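Local structure of putative L-alanine-DL-glutamate epimerase (Burkholderia xenovorans, 2OO6) at residues P44-V49 and G81-E86. The protein is probably a metal-dependent racemase or epimerase of the mandelate racemase/muconate lactonizing enzyme family, and binds magnesium. Numbering follows the deposited sequence.
Sequences PGVTAV and GGVVSE
In the N-terminal capping domain of this enolase-superfamily fold, helix 46-57, which follows the three-stranded antiparallel sheet, packs at its first turn on the first turn of helix 82-102, with Val83 set against Val46 and Val49. Val83 directs its CB at segment 44-49, and its CG1, nearly opposite the backbone N (chi1 158°), reaches the start of the partner helix, 3.5 Å from Val46 N. Val83 CG1 also lies 3.9 Å from Val46 CG2 and 3.8 Å from Val49 CG2, two valines one turn apart on the facing helix. Gly45, at the N-cap with a positive phi (104°), brings its backbone C to 3.5 Å from Val83 CG1. The other branch of Val83, CG2, lies 3.3 Å from Pro44 O, a buried carbonyl for which the model offers no hydrogen-bonding partner. Val49 rests on the backbone of the facing helix through CG1, 3.6 Å from Val84 O. No hydrogen bond runs directly between the two segments, which meet through apolar and methyl-to-backbone contacts. A second subunit covers part of this buried junction, its Val84 packing on Val83 and its Val83 on Val84. Glu86 and Val46 cross at about a right angle; Glu86 OE2 is hydrogen-bonded to Ser43 OG, while Glu86 OE1 sits 3.5 Å from the methyl carbon CG2 of Val46.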
loop_
_atom_site.group_PDB
_atom_site.type_symbol
_atom_site.label_atom_id
_atom_site.label_comp_id
_atom_site.label_asym_id
_atom_site.label_seq_id
_atom_site.Cartn_x
_atom_site.Cartn_y
_atom_site.Cartn_z
ATOM N N PRO A 44 16.357 -35.166 -1.526
ATOM C CA PRO A 44 16.325 -36.534 -0.979
ATOM C C PRO A 44 14.914 -36.783 -0.447
ATOM O O PRO A 44 14.287 -35.836 0.055
ATOM C CB PRO A 44 17.292 -36.464 0.219
ATOM C CG PRO A 44 17.318 -34.989 0.624
ATOM C CD PRO A 44 17.154 -34.245 -0.681
ATOM N N GLY A 45 14.419 -38.022 -0.546
ATOM C CA GLY A 45 13.116 -38.372 0.016
ATOM C C GLY A 45 11.980 -38.516 -0.986
ATOM O O GLY A 45 10.917 -39.017 -0.625
ATOM N N VAL A 46 12.164 -38.056 -2.235
ATOM C CA VAL A 46 11.053 -38.099 -3.197
ATOM C C VAL A 46 10.537 -39.544 -3.422
ATOM O O VAL A 46 9.339 -39.772 -3.438
ATOM C CB VAL A 46 11.379 -37.426 -4.574
ATOM C CG1 VAL A 46 10.169 -37.473 -5.485
ATOM C CG2 VAL A 46 11.836 -35.971 -4.398
ATOM N N THR A 47 11.448 -40.506 -3.560
ATOM C CA THR A 47 11.040 -41.897 -3.728
ATOM C C THR A 47 10.160 -42.349 -2.560
ATOM O O THR A 47 9.115 -42.973 -2.768
ATOM C CB THR A 47 12.252 -42.843 -3.874
ATOM O OG1 THR A 47 13.036 -42.450 -5.009
ATOM C CG2 THR A 47 11.799 -44.267 -4.045
ATOM N N ALA A 48 10.568 -42.016 -1.333
ATOM C CA ALA A 48 9.780 -42.358 -0.150
ATOM C C ALA A 48 8.364 -41.795 -0.222
ATOM O O ALA A 48 7.396 -42.461 0.151
ATOM C CB ALA A 48 10.492 -41.856 1.145
ATOM N N VAL A 49 8.244 -40.554 -0.693
ATOM C CA VAL A 49 6.940 -39.924 -0.807
ATOM C C VAL A 49 6.085 -40.705 -1.812
ATOM O O VAL A 49 4.921 -41.028 -1.534
ATOM C CB VAL A 49 7.044 -38.420 -1.251
ATOM C CG1 VAL A 49 5.639 -37.828 -1.505
ATOM C CG2 VAL A 49 7.810 -37.574 -0.208
ATOM N N GLY A 81 4.613 -28.799 -0.482
ATOM C CA GLY A 81 5.745 -28.155 -1.143
ATOM C C GLY A 81 6.941 -29.082 -1.175
ATOM O O GLY A 81 6.865 -30.204 -0.681
ATOM N N GLY A 82 8.032 -28.628 -1.784
ATOM C CA GLY A 82 9.292 -29.357 -1.718
ATOM C C GLY A 82 9.161 -30.813 -2.106
ATOM O O GLY A 82 8.494 -31.157 -3.093
ATOM N N VAL A 83 9.771 -31.669 -1.295
ATOM C CA VAL A 83 9.914 -33.074 -1.667
ATOM C C VAL A 83 8.548 -33.771 -1.722
ATOM O O VAL A 83 8.298 -34.628 -2.583
ATOM C CB VAL A 83 10.934 -33.763 -0.749
ATOM C CG1 VAL A 83 10.718 -35.247 -0.741
ATOM C CG2 VAL A 83 12.370 -33.428 -1.248
ATOM N N VAL A 84 7.627 -33.358 -0.847
ATOM C CA VAL A 84 6.286 -33.936 -0.869
ATOM C C VAL A 84 5.606 -33.631 -2.232
ATOM O O VAL A 84 5.072 -34.525 -2.900
ATOM C CB VAL A 84 5.460 -33.432 0.335
ATOM C CG1 VAL A 84 3.947 -33.570 0.083
ATOM C CG2 VAL A 84 5.867 -34.187 1.623
ATOM N N SER A 85 5.652 -32.369 -2.657
ATOM C CA SER A 85 4.966 -31.942 -3.878
ATOM C C SER A 85 5.636 -32.539 -5.110
ATOM O O SER A 85 4.962 -32.820 -6.105
ATOM C CB SER A 85 4.911 -30.409 -3.950
ATOM O OG SER A 85 3.925 -29.905 -3.017
ATOM N N GLU A 86 6.951 -32.762 -5.030
ATOM C CA GLU A 86 7.672 -33.470 -6.093
ATOM C C GLU A 86 7.135 -34.889 -6.241
ATOM O O GLU A 86 6.970 -35.388 -7.369
ATOM C CB GLU A 86 9.176 -33.531 -5.779
ATOM C CG GLU A 86 9.928 -32.219 -6.088
ATOM C CD GLU A 86 11.420 -32.342 -5.861
ATOM O OE1 GLU A 86 12.036 -33.175 -6.530
ATOM O OE2 GLU A 86 11.981 -31.583 -5.033
#